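Local coordinates for putative cell adhesion protein (Bacteroides fragilis, PDB 4H40) that is probably a fimbrillin-like subunit of a distinct type of bacterial pilus and is thought to take part in cell adhesion, at residues B[257-271]-B[282-294]. Numbering follows the deposited sequence.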
loop_
_atom_site.group_PDB
_atom_site.type_symbol
_atom_site.label_atom_id
_atom_site.label_comp_id
_atom_site.label_asym_id
_atom_site.label_seq_id
_atom_site.Cartn_x
_atom_site.Cartn_y
_atom_site.Cartn_z
ATOM N N VAL B 257 -0.295 18.080 -6.925
ATOM C CA VAL B 257 -1.692 17.819 -6.610
ATOM C C VAL B 257 -2.028 18.690 -5.407
ATOM O O VAL B 257 -1.183 18.905 -4.539
ATOM C CB VAL B 257 -2.105 16.316 -6.431
ATOM C CG1 VAL B 257 -1.930 15.540 -7.730
ATOM C CG2 VAL B 257 -1.341 15.639 -5.314
ATOM N N LEU B 258 -3.223 19.235 -5.385
ATOM C CA LEU B 258 -3.633 20.086 -4.283
ATOM C C LEU B 258 -3.828 19.257 -3.022
ATOM O O LEU B 258 -4.291 18.120 -3.162
ATOM C CB LEU B 258 -4.953 20.800 -4.624
ATOM C CG LEU B 258 -4.965 21.784 -5.775
ATOM C CD1 LEU B 258 -6.397 22.228 -6.038
ATOM C CD2 LEU B 258 -4.099 22.991 -5.478
ATOM N N PRO B 259 -3.557 19.800 -1.791
ATOM C CA PRO B 259 -3.827 19.016 -0.577
ATOM C C PRO B 259 -5.265 18.505 -0.589
ATOM O O PRO B 259 -6.200 19.275 -0.855
ATOM C CB PRO B 259 -3.565 20.014 0.550
ATOM C CG PRO B 259 -2.556 20.951 -0.031
ATOM C CD PRO B 259 -3.003 21.128 -1.448
ATOM N N THR B 260 -5.415 17.173 -0.448
ATOM C CA THR B 260 -6.713 16.516 -0.485
ATOM C C THR B 260 -6.789 15.349 0.476
ATOM O O THR B 260 -5.844 14.581 0.620
ATOM C CB THR B 260 -7.115 16.095 -1.920
ATOM O OG1 THR B 260 -8.495 15.713 -1.916
ATOM C CG2 THR B 260 -6.274 14.981 -2.490
ATOM N N ASP B 261 -7.959 15.243 1.125
ATOM C CA ASP B 261 -8.356 14.186 2.053
ATOM C C ASP B 261 -9.183 13.136 1.298
ATOM O O ASP B 261 -10.343 13.384 0.947
ATOM C CB ASP B 261 -9.167 14.774 3.244
ATOM C CG ASP B 261 -9.741 13.744 4.207
ATOM O OD1 ASP B 261 -9.172 12.622 4.299
ATOM O OD2 ASP B 261 -10.755 14.057 4.878
ATOM N N ALA B 262 -8.585 11.968 1.071
ATOM C CA ALA B 262 -9.220 10.846 0.381
ATOM C C ALA B 262 -9.033 9.558 1.188
ATOM O O ALA B 262 -8.928 8.461 0.632
ATOM C CB ALA B 262 -8.640 10.701 -1.019
ATOM N N ARG B 263 -8.991 9.707 2.518
ATOM C CA ARG B 263 -8.842 8.633 3.517
ATOM C C ARG B 263 -10.015 7.653 3.475
ATOM O O ARG B 263 -9.844 6.452 3.727
ATOM C CB ARG B 263 -8.733 9.242 4.914
ATOM C CG ARG B 263 -7.371 9.890 5.197
ATOM C CD ARG B 263 -7.373 10.547 6.562
ATOM N NE ARG B 263 -8.278 11.692 6.606
ATOM C CZ ARG B 263 -8.677 12.298 7.717
ATOM N NH1 ARG B 263 -8.255 11.873 8.903
ATOM N NH2 ARG B 263 -9.503 13.335 7.654
ATOM N N SER B 264 -11.211 8.193 3.141
ATOM C CA SER B 264 -12.472 7.452 3.023
ATOM C C SER B 264 -12.823 7.169 1.556
ATOM O O SER B 264 -13.791 6.461 1.299
ATOM C CB SER B 264 -13.624 8.215 3.676
ATOM O OG SER B 264 -13.220 9.175 4.641
ATOM N N HIS B 265 -12.049 7.721 0.597
ATOM C CA HIS B 265 -12.326 7.574 -0.828
ATOM C C HIS B 265 -11.119 6.977 -1.545
ATOM O O HIS B 265 -10.108 6.700 -0.919
ATOM C CB HIS B 265 -12.745 8.948 -1.417
ATOM C CG HIS B 265 -14.035 9.437 -0.840
ATOM N ND1 HIS B 265 -14.067 10.212 0.304
ATOM C CD2 HIS B 265 -15.312 9.157 -1.211
ATOM C CE1 HIS B 265 -15.358 10.390 0.577
ATOM N NE2 HIS B 265 -16.141 9.780 -0.313
ATOM N N SER B 266 -11.265 6.679 -2.832
ATOM C CA SER B 266 -10.180 6.152 -3.649
ATOM C C SER B 266 -9.661 7.189 -4.640
ATOM O O SER B 266 -10.425 7.996 -5.171
ATOM C CB SER B 266 -10.619 4.914 -4.421
ATOM O OG SER B 266 -11.057 3.921 -3.522
ATOM N N ILE B 267 -8.345 7.148 -4.885
ATOM C CA ILE B 267 -7.638 7.910 -5.905
ATOM C C ILE B 267 -7.184 6.859 -6.928
ATOM O O ILE B 267 -6.397 5.987 -6.557
ATOM C CB ILE B 267 -6.461 8.772 -5.329
ATOM C CG1 ILE B 267 -7.001 9.971 -4.516
ATOM C CG2 ILE B 267 -5.531 9.266 -6.463
ATOM C CD1 ILE B 267 -6.004 10.593 -3.571
ATOM N N SER B 268 -7.728 6.883 -8.162
ATOM C CA SER B 268 -7.286 5.966 -9.208
ATOM C C SER B 268 -6.152 6.624 -10.004
ATOM O O SER B 268 -6.135 7.842 -10.212
ATOM C CB SER B 268 -8.423 5.531 -10.120
ATOM O OG SER B 268 -8.563 6.332 -11.277
ATOM N N VAL B 269 -5.181 5.799 -10.393
ATOM C CA VAL B 269 -4.005 6.159 -11.166
ATOM C C VAL B 269 -3.983 5.237 -12.402
ATOM O O VAL B 269 -3.764 4.034 -12.265
ATOM C CB VAL B 269 -2.701 6.075 -10.324
ATOM C CG1 VAL B 269 -1.477 6.341 -11.186
ATOM C CG2 VAL B 269 -2.730 7.057 -9.167
ATOM N N LEU B 270 -4.254 5.803 -13.597
ATOM C CA LEU B 270 -4.219 5.038 -14.841
ATOM C C LEU B 270 -2.938 5.308 -15.613
ATOM O O LEU B 270 -2.726 6.424 -16.062
ATOM C CB LEU B 270 -5.406 5.371 -15.740
ATOM C CG LEU B 270 -6.728 4.735 -15.483
ATOM C CD1 LEU B 270 -7.707 5.232 -16.514
ATOM C CD2 LEU B 270 -6.643 3.240 -15.584
ATOM N N LEU B 271 -2.132 4.280 -15.822
ATOM C CA LEU B 271 -0.892 4.397 -16.561
ATOM C C LEU B 271 -1.106 3.854 -17.948
ATOM O O LEU B 271 -1.451 2.692 -18.093
ATOM C CB LEU B 271 0.241 3.647 -15.839
ATOM C CG LEU B 271 0.545 4.106 -14.410
ATOM C CD1 LEU B 271 -0.272 3.317 -13.392
ATOM C CD2 LEU B 271 1.985 3.972 -14.097
ATOM N N TYR B 282 -2.904 0.245 -17.079
ATOM C CA TYR B 282 -2.879 -0.323 -15.741
ATOM C C TYR B 282 -3.514 0.627 -14.787
ATOM O O TYR B 282 -3.254 1.825 -14.848
ATOM C CB TYR B 282 -1.435 -0.605 -15.270
ATOM C CG TYR B 282 -0.632 -1.405 -16.254
ATOM C CD1 TYR B 282 -0.783 -2.781 -16.344
ATOM C CD2 TYR B 282 0.269 -0.787 -17.117
ATOM C CE1 TYR B 282 -0.049 -3.529 -17.258
ATOM C CE2 TYR B 282 1.001 -1.523 -18.046
ATOM C CZ TYR B 282 0.826 -2.895 -18.122
ATOM O OH TYR B 282 1.542 -3.639 -19.027
ATOM N N GLN B 283 -4.294 0.105 -13.863
ATOM C CA GLN B 283 -4.936 0.947 -12.878
ATOM C C GLN B 283 -4.482 0.634 -11.466
ATOM O O GLN B 283 -4.560 -0.522 -11.030
ATOM C CB GLN B 283 -6.457 0.805 -12.959
ATOM C CG GLN B 283 -7.165 1.546 -11.847
ATOM C CD GLN B 283 -8.631 1.563 -12.056
ATOM O OE1 GLN B 283 -9.213 2.616 -12.294
ATOM N NE2 GLN B 283 -9.249 0.393 -11.982
HETATM N N MSE B 284 -4.074 1.684 -10.736
HETATM C CA MSE B 284 -3.763 1.608 -9.322
HETATM C C MSE B 284 -4.930 2.273 -8.566
HETATM O O MSE B 284 -5.139 3.471 -8.763
HETATM C CB MSE B 284 -2.438 2.301 -8.982
HETATM C CG MSE B 284 -1.187 1.633 -9.494
HETATM SE SE MSE B 284 0.386 2.881 -9.377
HETATM C CE MSE B 284 0.024 3.658 -7.708
ATOM N N LEU B 285 -5.717 1.521 -7.743
ATOM C CA LEU B 285 -6.749 2.158 -6.939
ATOM C C LEU B 285 -6.169 2.344 -5.563
ATOM O O LEU B 285 -5.732 1.372 -4.966
ATOM C CB LEU B 285 -8.051 1.376 -6.926
ATOM C CG LEU B 285 -9.002 1.700 -8.089
ATOM C CD1 LEU B 285 -9.934 0.534 -8.355
ATOM C CD2 LEU B 285 -9.824 2.951 -7.820
ATOM N N LEU B 286 -6.042 3.601 -5.121
ATOM C CA LEU B 286 -5.414 3.981 -3.859
ATOM C C LEU B 286 -6.422 4.577 -2.892
ATOM O O LEU B 286 -6.991 5.654 -3.098
ATOM C CB LEU B 286 -4.247 4.950 -4.097
ATOM C CG LEU B 286 -3.271 4.577 -5.236
ATOM C CD1 LEU B 286 -2.302 5.740 -5.563
ATOM C CD2 LEU B 286 -2.565 3.265 -4.956
ATOM N N THR B 287 -6.665 3.827 -1.835
ATOM C CA THR B 287 -7.603 4.209 -0.796
ATOM C C THR B 287 -6.774 4.649 0.437
ATOM O O THR B 287 -5.597 4.286 0.540
ATOM C CB THR B 287 -8.554 3.024 -0.571
ATOM O OG1 THR B 287 -9.657 3.389 0.273
ATOM C CG2 THR B 287 -7.830 1.799 -0.054
ATOM N N GLY B 288 -7.381 5.468 1.301
ATOM C CA GLY B 288 -6.782 5.974 2.535
ATOM C C GLY B 288 -5.590 6.889 2.358
ATOM O O GLY B 288 -4.500 6.578 2.852
ATOM N N LEU B 289 -5.784 8.018 1.648
ATOM C CA LEU B 289 -4.702 8.954 1.359
ATOM C C LEU B 289 -4.954 10.379 1.919
ATOM O O LEU B 289 -6.057 10.901 1.754
ATOM C CB LEU B 289 -4.478 9.017 -0.166
ATOM C CG LEU B 289 -3.412 8.076 -0.770
ATOM C CD1 LEU B 289 -3.404 8.164 -2.283
ATOM C CD2 LEU B 289 -2.007 8.418 -0.266
ATOM N N TYR B 290 -3.911 10.985 2.586
ATOM C CA TYR B 290 -3.874 12.341 3.161
ATOM C C TYR B 290 -2.680 13.084 2.558
ATOM O O TYR B 290 -1.539 13.008 3.054
ATOM C CB TYR B 290 -3.818 12.331 4.704
ATOM C CG TYR B 290 -4.445 13.556 5.345
ATOM C CD1 TYR B 290 -5.820 13.768 5.294
ATOM C CD2 TYR B 290 -3.663 14.500 6.010
ATOM C CE1 TYR B 290 -6.403 14.898 5.867
ATOM C CE2 TYR B 290 -4.236 15.627 6.606
ATOM C CZ TYR B 290 -5.608 15.828 6.527
ATOM O OH TYR B 290 -6.195 16.945 7.100
ATOM N N LEU B 291 -2.940 13.717 1.403
ATOM C CA LEU B 291 -1.939 14.444 0.617
ATOM C C LEU B 291 -1.864 15.861 1.154
ATOM O O LEU B 291 -2.883 16.564 1.183
ATOM C CB LEU B 291 -2.327 14.396 -0.879
ATOM C CG LEU B 291 -2.700 12.999 -1.485
ATOM C CD1 LEU B 291 -3.152 13.109 -2.954
ATOM C CD2 LEU B 291 -1.551 12.030 -1.402
ATOM N N THR B 292 -0.705 16.237 1.707
ATOM C CA THR B 292 -0.534 17.576 2.284
ATOM C C THR B 292 0.588 18.358 1.555
ATOM O O THR B 292 1.421 17.769 0.860
ATOM C CB THR B 292 -0.291 17.499 3.801
ATOM O OG1 THR B 292 0.837 16.671 4.082
ATOM C CG2 THR B 292 -1.456 16.931 4.537
ATOM N N ALA B 293 0.582 19.700 1.736
ATOM C CA ALA B 293 1.512 20.664 1.165
ATOM C C ALA B 293 2.924 20.372 1.578
ATOM O O ALA B 293 3.170 20.173 2.758
ATOM C CB ALA B 293 1.136 22.062 1.618
ATOM N N GLY B 294 3.842 20.384 0.615
ATOM C CA GLY B 294 5.267 20.190 0.855
ATOM C C GLY B 294 5.727 18.751 0.926
ATOM O O GLY B 294 6.900 18.515 1.195
#
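Ile267, Val269 and Leu271 pair with Leu286, Met284 and Tyr282 as antiparallel hydrogen-bonded pairs in the hairpin of strands 266-275 and 278-287. The axes of 266-271 and 282-287 approach to 4.4 Å at 159°. Both chains turn a corner, at 263-265 and at Gly288 (positive phi), and pair again in another sheet, where Thr260 faces Leu291. The hairpin arms thus span two sheets of this all-beta, fimbrillin-like fold.

The buried face is largely apolar. Ile267 CD1 joins the two paired regions, 3.8 Å from Leu289 CD1 and tip to tip with Leu291 CD1 at 3.9 Å. Leu291 CD1 also touches Thr260 CG2 at 3.7 Å and Val257 CG2. Val269 CG2 packs on Leu286 CD1, and Leu271 CD1 on SE of selenomethionine Met284.

On the other face of the 260-262/289-291 pair, Asp261 and Tyr290 meet, and Arg263 reaches them from the corner. Arg263 NE meets Asp261 OD1 at 2.6 Å in a salt bridge, and Arg263 NH2 meets Asp261 OD2 at 3.1 Å, both from above the carboxylate plane. The arginine chain bends at chi3 (-67°) and lies alongside Tyr290. Tyr290 CE1 sits over one guanidinium face, near its rim, with the planes 63° apart.

Strand 197-207 flanks 266-275, with Ile204 and Ile206 against the buried face. Strand 296-305 packs there through Tyr297 and Tyr299. Lys230 O binds Thr260 OG1, and strand 230-231 borders 260-262.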